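Local coordinates for DUF3829 family protein (Bacteroides vulgatus, PDB 4YJW) that is of unknown function, an all-alpha, probably membrane-anchored lipoprotein of the DUF3829 family whose long helices pack side by side, at residues L45-Q59 / S97-Q111. Numbering follows the deposited sequence.
Sequences LDQKMPVDSLPVVSQ and SAFYENYKTYRLYMQ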
loop_
_atom_site.group_PDB
_atom_site.type_symbol
_atom_site.label_atom_id
_atom_site.label_comp_id
_atom_site.label_asym_id
_atom_site.label_seq_id
_atom_site.Cartn_x
_atom_site.Cartn_y
_atom_site.Cartn_z
ATOM N N LEU A 45 -3.929 16.271 8.873
ATOM C CA LEU A 45 -2.585 16.806 9.129
ATOM C C LEU A 45 -2.522 18.327 8.907
ATOM O O LEU A 45 -1.482 18.958 9.197
ATOM C CB LEU A 45 -1.571 16.100 8.211
ATOM C CG LEU A 45 -1.357 14.615 8.445
ATOM C CD1 LEU A 45 -0.680 14.005 7.221
ATOM C CD2 LEU A 45 -0.465 14.364 9.660
ATOM N N ASP A 46 -3.628 18.930 8.414
ATOM C CA ASP A 46 -3.645 20.369 8.137
ATOM C C ASP A 46 -3.378 21.214 9.380
ATOM O O ASP A 46 -3.828 20.904 10.479
ATOM C CB ASP A 46 -4.978 20.807 7.508
ATOM C CG ASP A 46 -4.888 22.216 6.957
ATOM O OD1 ASP A 46 -4.174 22.412 5.955
ATOM O OD2 ASP A 46 -5.425 23.135 7.600
ATOM N N GLN A 47 -2.625 22.290 9.185
ATOM C CA GLN A 47 -2.205 23.231 10.221
ATOM C C GLN A 47 -3.393 23.878 10.959
ATOM O O GLN A 47 -3.247 24.272 12.110
ATOM C CB GLN A 47 -1.351 24.341 9.560
ATOM C CG GLN A 47 0.004 23.840 8.997
ATOM C CD GLN A 47 -0.000 23.320 7.567
ATOM O OE1 GLN A 47 -1.022 22.870 7.020
ATOM N NE2 GLN A 47 1.184 23.246 6.962
ATOM N N LYS A 48 -4.551 24.010 10.289
ATOM C CA LYS A 48 -5.726 24.683 10.879
ATOM C C LYS A 48 -6.717 23.706 11.538
ATOM O O LYS A 48 -7.744 24.140 12.071
ATOM C CB LYS A 48 -6.445 25.524 9.825
ATOM C CG LYS A 48 -5.642 26.763 9.412
ATOM C CD LYS A 48 -6.373 27.575 8.357
ATOM C CE LYS A 48 -5.575 28.774 7.906
ATOM N NZ LYS A 48 -6.295 29.552 6.858
HETATM N N MSE A 49 -6.410 22.404 11.522
HETATM C CA MSE A 49 -7.269 21.438 12.201
HETATM C C MSE A 49 -7.225 21.666 13.722
HETATM O O MSE A 49 -6.124 21.715 14.279
HETATM C CB MSE A 49 -6.824 19.998 11.916
HETATM C CG MSE A 49 -7.354 19.422 10.645
HETATM SE SE MSE A 49 -9.270 19.077 10.776
HETATM C CE MSE A 49 -9.352 17.802 12.157
ATOM N N PRO A 50 -8.375 21.820 14.418
ATOM C CA PRO A 50 -8.313 21.879 15.891
ATOM C C PRO A 50 -7.655 20.592 16.415
ATOM O O PRO A 50 -7.968 19.484 15.964
ATOM C CB PRO A 50 -9.786 21.983 16.312
ATOM C CG PRO A 50 -10.525 22.423 15.072
ATOM C CD PRO A 50 -9.775 21.801 13.938
ATOM N N VAL A 51 -6.689 20.744 17.304
ATOM C CA VAL A 51 -5.937 19.624 17.870
ATOM C C VAL A 51 -6.879 18.576 18.511
ATOM O O VAL A 51 -6.673 17.379 18.293
ATOM C CB VAL A 51 -4.914 20.186 18.885
ATOM C CG1 VAL A 51 -4.362 19.098 19.780
ATOM C CG2 VAL A 51 -3.780 20.916 18.171
ATOM N N ASP A 52 -7.920 19.022 19.255
ATOM C CA ASP A 52 -8.843 18.091 19.939
ATOM C C ASP A 52 -9.813 17.385 18.969
ATOM O O ASP A 52 -10.477 16.415 19.358
ATOM C CB ASP A 52 -9.609 18.824 21.059
ATOM C CG ASP A 52 -8.685 19.209 22.209
ATOM O OD1 ASP A 52 -7.601 18.571 22.351
ATOM O OD2 ASP A 52 -9.011 20.170 22.929
ATOM N N SER A 53 -9.834 17.821 17.695
ATOM C CA SER A 53 -10.692 17.209 16.669
ATOM C C SER A 53 -10.016 16.049 15.916
ATOM O O SER A 53 -10.697 15.381 15.138
ATOM C CB SER A 53 -11.119 18.263 15.649
ATOM O OG SER A 53 -11.958 19.212 16.289
ATOM N N LEU A 54 -8.697 15.821 16.111
ATOM C CA LEU A 54 -7.965 14.790 15.361
ATOM C C LEU A 54 -8.495 13.387 15.687
ATOM O O LEU A 54 -8.427 12.959 16.840
ATOM C CB LEU A 54 -6.444 14.865 15.619
ATOM C CG LEU A 54 -5.773 16.211 15.341
ATOM C CD1 LEU A 54 -4.315 16.212 15.819
ATOM C CD2 LEU A 54 -5.857 16.584 13.864
ATOM N N PRO A 55 -9.071 12.653 14.716
ATOM C CA PRO A 55 -9.620 11.340 15.065
ATOM C C PRO A 55 -8.600 10.216 14.935
ATOM O O PRO A 55 -7.595 10.363 14.248
ATOM C CB PRO A 55 -10.757 11.168 14.057
ATOM C CG PRO A 55 -10.269 11.878 12.824
ATOM C CD PRO A 55 -9.323 12.990 13.290
ATOM N N VAL A 56 -8.888 9.072 15.553
ATOM C CA VAL A 56 -8.036 7.889 15.375
ATOM C C VAL A 56 -8.342 7.338 13.975
ATOM O O VAL A 56 -9.515 7.224 13.598
ATOM C CB VAL A 56 -8.301 6.818 16.474
ATOM C CG1 VAL A 56 -7.642 5.474 16.124
ATOM C CG2 VAL A 56 -7.827 7.312 17.834
ATOM N N VAL A 57 -7.306 7.000 13.214
ATOM C CA VAL A 57 -7.485 6.383 11.884
ATOM C C VAL A 57 -6.607 5.143 11.882
ATOM O O VAL A 57 -5.398 5.270 11.774
ATOM C CB VAL A 57 -7.189 7.330 10.690
ATOM C CG1 VAL A 57 -7.477 6.584 9.389
ATOM C CG2 VAL A 57 -8.076 8.593 10.778
ATOM N N SER A 58 -7.215 3.972 12.023
ATOM C CA SER A 58 -6.482 2.705 12.117
ATOM C C SER A 58 -5.978 2.215 10.769
ATOM O O SER A 58 -6.642 2.406 9.750
ATOM C CB SER A 58 -7.369 1.631 12.742
ATOM O OG SER A 58 -7.851 2.039 14.012
ATOM N N GLN A 59 -4.802 1.551 10.771
ATOM C CA GLN A 59 -4.265 0.969 9.545
ATOM C C GLN A 59 -5.165 -0.181 9.115
ATOM O O GLN A 59 -5.488 -1.000 9.969
ATOM C CB GLN A 59 -2.856 0.416 9.822
ATOM C CG GLN A 59 -2.162 -0.148 8.595
ATOM C CD GLN A 59 -0.856 -0.782 8.983
ATOM O OE1 GLN A 59 -0.142 -0.301 9.857
ATOM N NE2 GLN A 59 -0.560 -1.913 8.393
ATOM N N SER A 97 2.525 0.992 6.421
ATOM C CA SER A 97 2.835 1.016 7.851
ATOM C C SER A 97 3.277 2.420 8.279
ATOM O O SER A 97 2.709 2.984 9.214
ATOM C CB SER A 97 3.930 -0.001 8.162
ATOM O OG SER A 97 4.184 -0.016 9.556
ATOM N N ALA A 98 4.190 3.011 7.515
ATOM C CA ALA A 98 4.718 4.343 7.813
ATOM C C ALA A 98 3.610 5.389 7.767
ATOM O O ALA A 98 3.578 6.256 8.644
ATOM C CB ALA A 98 5.815 4.706 6.823
ATOM N N PHE A 99 2.740 5.346 6.732
ATOM C CA PHE A 99 1.677 6.335 6.562
ATOM C C PHE A 99 0.747 6.375 7.777
ATOM O O PHE A 99 0.488 7.458 8.324
ATOM C CB PHE A 99 0.874 6.068 5.271
ATOM C CG PHE A 99 -0.116 7.175 4.976
ATOM C CD1 PHE A 99 0.304 8.371 4.392
ATOM C CD2 PHE A 99 -1.468 7.034 5.312
ATOM C CE1 PHE A 99 -0.627 9.389 4.103
ATOM C CE2 PHE A 99 -2.386 8.063 5.061
ATOM C CZ PHE A 99 -1.962 9.225 4.430
ATOM N N TYR A 100 0.269 5.211 8.223
ATOM C CA TYR A 100 -0.665 5.173 9.358
ATOM C C TYR A 100 0.037 5.337 10.686
ATOM O O TYR A 100 -0.504 6.008 11.561
ATOM C CB TYR A 100 -1.499 3.884 9.317
ATOM C CG TYR A 100 -2.534 3.930 8.219
ATOM C CD1 TYR A 100 -2.229 3.490 6.933
ATOM C CD2 TYR A 100 -3.810 4.442 8.453
ATOM C CE1 TYR A 100 -3.162 3.539 5.912
ATOM C CE2 TYR A 100 -4.767 4.482 7.435
ATOM C CZ TYR A 100 -4.439 4.012 6.169
ATOM O OH TYR A 100 -5.354 4.018 5.156
ATOM N N GLU A 101 1.266 4.807 10.844
ATOM C CA GLU A 101 2.003 5.009 12.103
ATOM C C GLU A 101 2.398 6.490 12.280
ATOM O O GLU A 101 2.356 6.993 13.406
ATOM C CB GLU A 101 3.252 4.113 12.187
ATOM C CG GLU A 101 2.901 2.655 12.516
ATOM C CD GLU A 101 2.218 2.389 13.852
ATOM O OE1 GLU A 101 2.551 3.073 14.844
ATOM O OE2 GLU A 101 1.374 1.469 13.918
ATOM N N ASN A 102 2.828 7.170 11.181
ATOM C CA ASN A 102 3.192 8.598 11.247
ATOM C C ASN A 102 1.995 9.424 11.704
ATOM O O ASN A 102 2.173 10.338 12.505
ATOM C CB ASN A 102 3.691 9.121 9.890
ATOM C CG ASN A 102 5.089 8.708 9.536
ATOM O OD1 ASN A 102 5.870 8.265 10.386
ATOM N ND2 ASN A 102 5.437 8.820 8.247
ATOM N N TYR A 103 0.791 9.110 11.201
ATOM C CA TYR A 103 -0.418 9.851 11.611
ATOM C C TYR A 103 -0.720 9.581 13.099
ATOM O O TYR A 103 -1.061 10.505 13.834
ATOM C CB TYR A 103 -1.642 9.516 10.746
ATOM C CG TYR A 103 -2.883 10.231 11.243
ATOM C CD1 TYR A 103 -2.962 11.626 11.220
ATOM C CD2 TYR A 103 -3.880 9.537 11.929
ATOM C CE1 TYR A 103 -4.021 12.308 11.817
ATOM C CE2 TYR A 103 -4.971 10.209 12.498
ATOM C CZ TYR A 103 -5.032 11.594 12.443
ATOM O OH TYR A 103 -6.080 12.263 13.031
ATOM N N LYS A 104 -0.578 8.332 13.545
ATOM C CA LYS A 104 -0.785 8.025 14.983
ATOM C C LYS A 104 0.188 8.875 15.842
ATOM O O LYS A 104 -0.238 9.544 16.771
ATOM C CB LYS A 104 -0.595 6.517 15.236
ATOM C CG LYS A 104 -0.596 6.168 16.731
ATOM C CD LYS A 104 -0.500 4.642 16.952
ATOM C CE LYS A 104 -0.219 4.345 18.403
ATOM N NZ LYS A 104 -0.168 2.878 18.646
ATOM N N THR A 105 1.478 8.878 15.496
ATOM C CA THR A 105 2.509 9.674 16.186
ATOM C C THR A 105 2.109 11.140 16.207
ATOM O O THR A 105 2.152 11.775 17.259
ATOM C CB THR A 105 3.857 9.493 15.495
ATOM O OG1 THR A 105 4.183 8.120 15.576
ATOM C CG2 THR A 105 4.974 10.303 16.152
ATOM N N TYR A 106 1.772 11.674 15.029
ATOM C CA TYR A 106 1.362 13.063 14.856
ATOM C C TYR A 106 0.207 13.400 15.794
ATOM O O TYR A 106 0.284 14.393 16.497
ATOM C CB TYR A 106 0.953 13.313 13.388
ATOM C CG TYR A 106 0.439 14.717 13.141
ATOM C CD1 TYR A 106 1.310 15.750 12.786
ATOM C CD2 TYR A 106 -0.924 15.002 13.198
ATOM C CE1 TYR A 106 0.837 17.039 12.534
ATOM C CE2 TYR A 106 -1.406 16.293 12.965
ATOM C CZ TYR A 106 -0.521 17.301 12.621
ATOM O OH TYR A 106 -0.993 18.581 12.402
ATOM N N ARG A 107 -0.880 12.607 15.766
ATOM C CA ARG A 107 -2.054 12.898 16.610
ATOM C C ARG A 107 -1.695 12.946 18.116
ATOM O O ARG A 107 -2.099 13.890 18.805
ATOM C CB ARG A 107 -3.154 11.868 16.354
ATOM C CG ARG A 107 -4.366 12.031 17.293
ATOM C CD ARG A 107 -5.461 11.034 16.937
ATOM N NE ARG A 107 -6.529 11.058 17.941
ATOM C CZ ARG A 107 -6.497 10.371 19.080
ATOM N NH1 ARG A 107 -5.454 9.600 19.372
ATOM N NH2 ARG A 107 -7.505 10.453 19.937
ATOM N N LEU A 108 -0.901 11.992 18.601
ATOM C CA LEU A 108 -0.506 11.947 20.019
ATOM C C LEU A 108 0.395 13.132 20.400
ATOM O O LEU A 108 0.232 13.704 21.484
ATOM C CB LEU A 108 0.191 10.617 20.325
ATOM C CG LEU A 108 -0.677 9.337 20.087
ATOM C CD1 LEU A 108 0.039 8.079 20.619
ATOM C CD2 LEU A 108 -2.087 9.461 20.723
ATOM N N TYR A 109 1.301 13.520 19.490
ATOM C CA TYR A 109 2.244 14.633 19.663
ATOM C C TYR A 109 1.492 15.979 19.640
ATOM O O TYR A 109 1.886 16.903 20.358
ATOM C CB TYR A 109 3.351 14.514 18.585
ATOM C CG TYR A 109 3.995 15.796 18.095
ATOM C CD1 TYR A 109 3.459 16.496 17.014
ATOM C CD2 TYR A 109 5.244 16.192 18.564
ATOM C CE1 TYR A 109 4.090 17.625 16.496
ATOM C CE2 TYR A 109 5.872 17.338 18.073
ATOM C CZ TYR A 109 5.300 18.037 17.022
ATOM O OH TYR A 109 5.909 19.155 16.504
HETATM N N MSE A 110 0.424 16.109 18.821
HETATM C CA MSE A 110 -0.363 17.352 18.834
HETATM C C MSE A 110 -1.213 17.423 20.127
HETATM O O MSE A 110 -1.245 18.460 20.801
HETATM C CB MSE A 110 -1.308 17.436 17.599
HETATM C CG MSE A 110 -0.588 17.566 16.250
HETATM SE SE MSE A 110 0.700 19.053 16.190
HETATM C CE MSE A 110 -0.571 20.550 16.406
ATOM N N GLN A 111 -1.920 16.328 20.448
ATOM C CA GLN A 111 -2.863 16.310 21.579
ATOM C C GLN A 111 -2.198 16.348 22.958
ATOM O O GLN A 111 -2.867 16.747 23.915
ATOM C CB GLN A 111 -3.810 15.114 21.468
ATOM C CG GLN A 111 -4.790 15.352 20.305
ATOM C CD GLN A 111 -5.813 14.269 20.098
ATOM O OE1 GLN A 111 -5.685 13.128 20.576
ATOM N NE2 GLN A 111 -6.841 14.597 19.331
HETATM O O HOH W 1 -3.544 18.801 12.058
HETATM O O HOH W 2 -4.991 19.077 23.601
HETATM O O HOH W 3 -9.373 12.696 19.545
HETATM O O HOH W 4 -2.957 5.752 12.620
HETATM O O HOH W 5 2.175 -1.553 10.611
HETATM O O HOH W 6 -0.790 0.668 12.611
#
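Leu45 and Tyr106 form the apolar centre where the loop between helices 35-44 and 64-71 folds back along the C-terminal half of helix 79-111, in an all-alpha fold of long helices. CD2 of Leu45 sits over the middle of the Tyr106 ring, 3.6 Å from its centroid in a CH-pi contact, while CG of Met110 lies on the opposite face, offset toward the rim. The same methyl reaches the edge of Tyr103 at CD1. Farther along the helix, CD1 of Leu54 rests 3.7 Å from CB of selenomethionine Met110, whose bent chain brings CE to CG2 of Val51. On the other side of Tyr103, Val57 spreads its branches: CG2 approaches CE2 of Tyr103, and CG1, anti to the backbone N (chi1 -177°), meets CE2 of Tyr100. Gln59 CA lies over one face of Tyr100, whose hydroxyl bonds to Glu37 of helix 35-44.

Around this core, helix side chains bind loop carbonyls. Tyr103 OH donates to Pro55 O at 2.7 Å, in the carbonyl plane and on a lone pair. Tyr106 OH bonds to Arg127 of helix 121-159 and, through a water, to Asp46 O. Arg107, extended from CG to NE, brings NE to within 2.9 Å of Leu54 O, approaching from above the carbonyl plane; CG2 of Val56 covers one guanidinium face and OE1 of Gln111 the other. Leu54 O also accepts from a water that in turn receives bonds from Arg107 NH2 and Gln111 NE2. At the end of the helix, Gln111 NE2 makes a nearly straight bond to Val51 O, 3.0 Å long with an N-H...O angle of 169°, and the carbonyl oxygen lies almost exactly in the amide plane.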